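Local coordinates for K Homology domain-containing protein (Pyrococcus horikoshii, PDB 2E3U) that probably binds RNA through its K-homology domains, consistent with a role as an archaeal Dim2p factor in pre-ribosomal RNA processing, at residues 38-43 / 95-100; 47-52 / 67-72. All coordinates share one frame; numbering follows the deposited sequence.

Interaction 1 of 2, residues 38-43 / 95-100; sequences VKIPKD and DIVLAI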
loop_
_atom_site.group_PDB
_atom_site.type_symbol
_atom_site.label_atom_id
_atom_site.label_comp_id
_atom_site.label_asym_id
_atom_site.label_seq_id
_atom_site.Cartn_x
_atom_site.Cartn_y
_atom_site.Cartn_z
ATOM N N VAL A 38 -11.965 -8.760 1.057
ATOM C CA VAL A 38 -10.947 -8.545 -0.002
ATOM C C VAL A 38 -10.245 -9.824 -0.442
ATOM O O VAL A 38 -10.504 -10.892 0.078
ATOM C CB VAL A 38 -9.880 -7.438 0.375
ATOM C CG1 VAL A 38 -10.547 -6.093 0.618
ATOM C CG2 VAL A 38 -9.012 -7.849 1.554
ATOM N N LYS A 39 -9.338 -9.704 -1.399
ATOM C CA LYS A 39 -8.549 -10.841 -1.836
ATOM C C LYS A 39 -7.142 -10.340 -2.052
ATOM O O LYS A 39 -6.957 -9.350 -2.758
ATOM C CB LYS A 39 -9.139 -11.400 -3.148
ATOM C CG LYS A 39 -8.731 -12.826 -3.513
ATOM C CD LYS A 39 -9.928 -13.574 -4.120
ATOM C CE LYS A 39 -9.539 -14.958 -4.625
ATOM N NZ LYS A 39 -10.554 -15.592 -5.559
ATOM N N ILE A 40 -6.164 -11.008 -1.429
ATOM C CA ILE A 40 -4.736 -10.690 -1.575
ATOM C C ILE A 40 -4.045 -11.886 -2.253
ATOM O O ILE A 40 -4.599 -12.978 -2.261
ATOM C CB ILE A 40 -4.058 -10.301 -0.207
ATOM C CG1 ILE A 40 -3.895 -11.527 0.738
ATOM C CG2 ILE A 40 -4.836 -9.157 0.468
ATOM C CD1 ILE A 40 -2.894 -11.259 1.936
ATOM N N PRO A 41 -2.856 -11.676 -2.858
ATOM C CA PRO A 41 -2.158 -12.799 -3.511
ATOM C C PRO A 41 -1.798 -13.880 -2.524
ATOM O O PRO A 41 -1.471 -13.566 -1.380
ATOM C CB PRO A 41 -0.849 -12.169 -4.053
ATOM C CG PRO A 41 -1.028 -10.704 -3.984
ATOM C CD PRO A 41 -2.113 -10.402 -2.981
ATOM N N LYS A 42 -1.821 -15.134 -2.971
ATOM C CA LYS A 42 -1.361 -16.274 -2.154
ATOM C C LYS A 42 0.075 -16.063 -1.639
ATOM O O LYS A 42 0.422 -16.410 -0.496
ATOM C CB LYS A 42 -1.468 -17.573 -2.945
ATOM C CG LYS A 42 -2.840 -18.283 -2.851
ATOM C CD LYS A 42 -3.896 -17.708 -3.812
ATOM C CE LYS A 42 -3.831 -18.313 -5.230
ATOM N NZ LYS A 42 -4.172 -19.778 -5.317
ATOM N N ASP A 43 0.897 -15.498 -2.514
ATOM C CA ASP A 43 2.202 -14.934 -2.181
ATOM C C ASP A 43 2.264 -14.161 -0.828
ATOM O O ASP A 43 3.263 -14.217 -0.087
ATOM C CB ASP A 43 2.620 -14.010 -3.347
ATOM C CG ASP A 43 4.117 -13.975 -3.564
ATOM O OD1 ASP A 43 4.741 -12.943 -3.199
ATOM O OD2 ASP A 43 4.669 -14.971 -4.102
ATOM N N ASP A 95 -7.652 -1.773 4.535
ATOM C CA ASP A 95 -6.636 -1.104 3.761
ATOM C C ASP A 95 -5.238 -1.576 4.166
ATOM O O ASP A 95 -4.374 -1.690 3.322
ATOM C CB ASP A 95 -6.780 0.410 3.909
ATOM C CG ASP A 95 -7.991 0.948 3.184
ATOM O OD1 ASP A 95 -8.665 0.203 2.419
ATOM O OD2 ASP A 95 -8.288 2.140 3.367
ATOM N N ILE A 96 -5.039 -1.890 5.431
ATOM C CA ILE A 96 -3.784 -2.479 5.889
ATOM C C ILE A 96 -3.550 -3.848 5.273
ATOM O O ILE A 96 -2.445 -4.130 4.782
ATOM C CB ILE A 96 -3.745 -2.601 7.439
ATOM C CG1 ILE A 96 -3.645 -1.215 8.055
ATOM C CG2 ILE A 96 -2.591 -3.528 7.905
ATOM C CD1 ILE A 96 -3.976 -1.204 9.575
ATOM N N VAL A 97 -4.579 -4.702 5.332
ATOM C CA VAL A 97 -4.608 -5.973 4.594
ATOM C C VAL A 97 -4.273 -5.829 3.101
ATOM O O VAL A 97 -3.406 -6.573 2.562
ATOM C CB VAL A 97 -6.000 -6.659 4.711
ATOM C CG1 VAL A 97 -6.090 -7.900 3.825
ATOM C CG2 VAL A 97 -6.286 -7.000 6.185
ATOM N N LEU A 98 -4.993 -4.924 2.431
ATOM C CA LEU A 98 -4.711 -4.592 1.014
ATOM C C LEU A 98 -3.285 -4.082 0.748
ATOM O O LEU A 98 -2.690 -4.443 -0.263
ATOM C CB LEU A 98 -5.691 -3.528 0.491
ATOM C CG LEU A 98 -7.125 -3.969 0.280
ATOM C CD1 LEU A 98 -7.924 -2.727 -0.091
ATOM C CD2 LEU A 98 -7.149 -5.060 -0.860
ATOM N N ALA A 99 -2.783 -3.215 1.644
ATOM C CA ALA A 99 -1.424 -2.680 1.569
ATOM C C ALA A 99 -0.359 -3.809 1.692
ATOM O O ALA A 99 0.566 -3.870 0.896
ATOM C CB ALA A 99 -1.209 -1.604 2.662
ATOM N N ILE A 100 -0.503 -4.677 2.700
ATOM C CA ILE A 100 0.324 -5.888 2.816
ATOM C C ILE A 100 0.228 -6.772 1.541
ATOM O O ILE A 100 1.228 -7.212 0.996
ATOM C CB ILE A 100 -0.056 -6.699 4.097
ATOM C CG1 ILE A 100 0.192 -5.830 5.343
ATOM C CG2 ILE A 100 0.756 -8.051 4.184
ATOM C CD1 ILE A 100 -0.389 -6.435 6.653
#

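Interaction 2 of 2, residues 47-52 / 67-72; sequences VLIGKK and ITIDSE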
loop_
_atom_site.group_PDB
_atom_site.type_symbol
_atom_site.label_atom_id
_atom_site.label_comp_id
_atom_site.label_asym_id
_atom_site.label_seq_id
_atom_site.Cartn_x
_atom_site.Cartn_y
_atom_site.Cartn_z
ATOM N N VAL A 47 2.742 -13.495 5.026
ATOM C CA VAL A 47 3.131 -12.221 5.667
ATOM C C VAL A 47 1.987 -11.530 6.436
ATOM O O VAL A 47 2.218 -10.930 7.512
ATOM C CB VAL A 47 3.911 -11.250 4.702
ATOM C CG1 VAL A 47 3.078 -10.842 3.562
ATOM C CG2 VAL A 47 4.361 -10.002 5.419
ATOM N N LEU A 48 0.765 -11.627 5.913
ATOM C CA LEU A 48 -0.408 -11.129 6.636
ATOM C C LEU A 48 -0.607 -11.877 7.978
ATOM O O LEU A 48 -0.874 -11.242 8.983
ATOM C CB LEU A 48 -1.681 -11.188 5.770
ATOM C CG LEU A 48 -3.037 -10.818 6.418
ATOM C CD1 LEU A 48 -3.069 -9.351 6.764
ATOM C CD2 LEU A 48 -4.200 -11.131 5.509
ATOM N N ILE A 49 -0.431 -13.206 7.978
ATOM C CA ILE A 49 -0.588 -14.026 9.183
ATOM C C ILE A 49 0.605 -13.825 10.105
ATOM O O ILE A 49 0.434 -13.514 11.292
ATOM C CB ILE A 49 -0.789 -15.547 8.852
ATOM C CG1 ILE A 49 -2.100 -15.765 8.097
ATOM C CG2 ILE A 49 -0.785 -16.417 10.128
ATOM C CD1 ILE A 49 -2.336 -17.208 7.593
ATOM N N GLY A 50 1.809 -13.986 9.547
ATOM C CA GLY A 50 3.067 -13.839 10.290
ATOM C C GLY A 50 3.407 -15.013 11.193
ATOM O O GLY A 50 2.709 -16.033 11.178
ATOM N N LYS A 51 4.466 -14.838 11.996
ATOM C CA LYS A 51 4.922 -15.806 13.016
ATOM C C LYS A 51 3.821 -16.189 14.023
ATOM O O LYS A 51 3.440 -15.385 14.885
ATOM C CB LYS A 51 6.176 -15.267 13.743
ATOM C CG LYS A 51 6.588 -16.057 14.999
ATOM C CD LYS A 51 7.834 -15.489 15.690
ATOM C CE LYS A 51 8.098 -16.253 16.982
ATOM N NZ LYS A 51 9.091 -15.600 17.871
ATOM N N LYS A 52 3.340 -17.431 13.901
ATOM C CA LYS A 52 2.182 -17.963 14.647
ATOM C C LYS A 52 1.044 -16.944 14.844
ATOM O O LYS A 52 0.592 -16.674 15.973
ATOM C CB LYS A 52 2.614 -18.615 15.970
ATOM C CG LYS A 52 1.736 -19.794 16.402
ATOM C CD LYS A 52 2.105 -21.103 15.681
ATOM C CE LYS A 52 1.191 -22.259 16.086
ATOM N NZ LYS A 52 1.739 -23.050 17.223
ATOM N N ILE A 67 -10.137 -10.364 11.772
ATOM C CA ILE A 67 -9.686 -10.709 10.428
ATOM C C ILE A 67 -9.792 -12.215 10.227
ATOM O O ILE A 67 -9.315 -12.998 11.051
ATOM C CB ILE A 67 -8.236 -10.148 10.215
ATOM C CG1 ILE A 67 -8.348 -8.600 10.219
ATOM C CG2 ILE A 67 -7.594 -10.709 8.953
ATOM C CD1 ILE A 67 -7.105 -7.877 10.566
ATOM N N THR A 68 -10.468 -12.628 9.162
ATOM C CA THR A 68 -10.601 -14.044 8.886
ATOM C C THR A 68 -9.932 -14.311 7.555
ATOM O O THR A 68 -10.270 -13.679 6.566
ATOM C CB THR A 68 -12.080 -14.495 8.842
ATOM O OG1 THR A 68 -12.727 -14.116 10.061
ATOM C CG2 THR A 68 -12.180 -16.037 8.666
ATOM N N ILE A 69 -8.981 -15.243 7.527
ATOM C CA ILE A 69 -8.231 -15.505 6.302
ATOM C C ILE A 69 -8.521 -16.898 5.727
ATOM O O ILE A 69 -8.510 -17.891 6.449
ATOM C CB ILE A 69 -6.733 -15.316 6.508
ATOM C CG1 ILE A 69 -6.446 -13.947 7.149
ATOM C CG2 ILE A 69 -5.973 -15.472 5.144
ATOM C CD1 ILE A 69 -5.032 -13.766 7.593
ATOM N N ASP A 70 -8.804 -16.966 4.430
ATOM C CA ASP A 70 -8.769 -18.255 3.730
ATOM C C ASP A 70 -7.341 -18.425 3.155
ATOM O O ASP A 70 -6.935 -17.681 2.266
ATOM C CB ASP A 70 -9.807 -18.227 2.620
ATOM C CG ASP A 70 -10.169 -19.587 2.102
ATOM O OD1 ASP A 70 -11.372 -19.750 1.772
ATOM O OD2 ASP A 70 -9.287 -20.478 1.984
ATOM N N SER A 71 -6.592 -19.393 3.668
ATOM C CA SER A 71 -5.206 -19.629 3.244
ATOM C C SER A 71 -5.092 -20.254 1.854
ATOM O O SER A 71 -4.024 -20.216 1.238
ATOM C CB SER A 71 -4.470 -20.508 4.267
ATOM O OG SER A 71 -3.973 -19.718 5.346
ATOM N N GLU A 72 -6.185 -20.833 1.360
ATOM C CA GLU A 72 -6.179 -21.450 0.044
ATOM C C GLU A 72 -6.496 -20.467 -1.082
ATOM O O GLU A 72 -6.047 -20.652 -2.219
ATOM C CB GLU A 72 -7.144 -22.636 -0.004
ATOM C CG GLU A 72 -6.566 -23.955 0.544
ATOM C CD GLU A 72 -7.343 -25.178 0.080
ATOM O OE1 GLU A 72 -8.007 -25.107 -0.987
ATOM O OE2 GLU A 72 -7.279 -26.226 0.771
#

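Interaction 1 of 2, residues 38-43 / 95-100
With V38 CG1 anti to the carbonyl carbon (chi1 -60°), both methyls of V38 spread toward helix 87-101, while in V97 it is CG1 that stands anti to the backbone N (chi1 174°) and reaches back at the strand. These two branches meet where V38 CG2 lies 3.7 Å from V97 CG1, the side chains approaching at a slant. Next to it along the helix, L98 is not aimed straight at the strand as it leaves the backbone, but its side branch, not the extended CD1, turns to V38, setting L98 CD2 3.8 Å from V38 CB and equally near V38 CG1. V38 is therefore touched by two consecutive helix residues, and its branched side chain fills the angle between them. Cutting V38 back to an alanine would remove both methyls and would probably open a gap beside V97 CG1, with the end of L98 freer to turn.

Two residues on, I40 presents its short branch: I40 CG2 sits 3.8 Å from V97 CG1, the side chains crossing nearly at a right angle. The same methyl packs against the helix backbone, with I40 CG2 3.6 Å from V97 O. V97 CG1 is thus shared by V38 and I40, whereas K39 between them points away, the alternation expected of an extended chain. No hydrogen bond joins the segments, so the interface rests on close apolar packing. Backbone hydrogen bonds of V38 with V76 and I40 with G74 tie this edge to the next strand, and V76 also touches V97. The arrangement is that of a type I KH domain, in which the last helix of the domain, here 87-101, packs across one face of a three-stranded antiparallel sheet of order 1-3-2.

Interaction 2 of 2, residues 47-52 / 67-72
L48 faces strand 65-69 from the last turn of helix 42-49, its CG anti to the backbone N (chi1 175°), which carries one methyl over to the end of I69. L48 CD2 and I69 CD1 are 3.5 Å apart, tighter than usual for two carbons, and the side chains meet at a slant. I49 follows on the more open side: I49 CG1 touches the same I69 methyl, CD1, at 3.6 Å, so the tip of I69 is lodged between consecutive helix residues. Farther out, I49 CD1 comes within 3.7 Å of S71 OG, a carbon-to-hydroxyl packing contact. At G50 the chain leaves the helix with positive phi, and G50, K51 and K52 begin the GxxG loop of the KH domain, an element that generally contacts the nucleic acid backbone in this family. On the other segment, D70 OD2 accepts from E72 N at 3.2 Å, an Asx turn. Nothing polar bridges the segments: the contact grades from aliphatic packing at L48 to a hydroxyl at the solvent-exposed S71. It ties helix 42-49 to strand 65-69, between which such KH domains generally hold nucleic acid, and, being apolar, brings no charge or hydrogen bond of its own.

Segment 38-43 runs into helix 42-49, whose residues L48 and I49 make interaction 2; both contacts reach the same three-stranded sheet, and 47-52 / 67-72 is nested within the chain loop closed by 38-43 / 95-100. Their centres are about 10 Å apart, and they merge where I40 CD1 packs on L48 CD2 at 3.8 Å. Interaction 1 is the buried one, uniting the first strand with helix 87-101 through aliphatic side chains and a helix carbonyl. Interaction 2 lies farther from the chain's centre, joins the first helix to the opposite edge strand, and takes in a serine hydroxyl as it nears solvent. L48, touched by I40, I100 and I69, connects the two contacts.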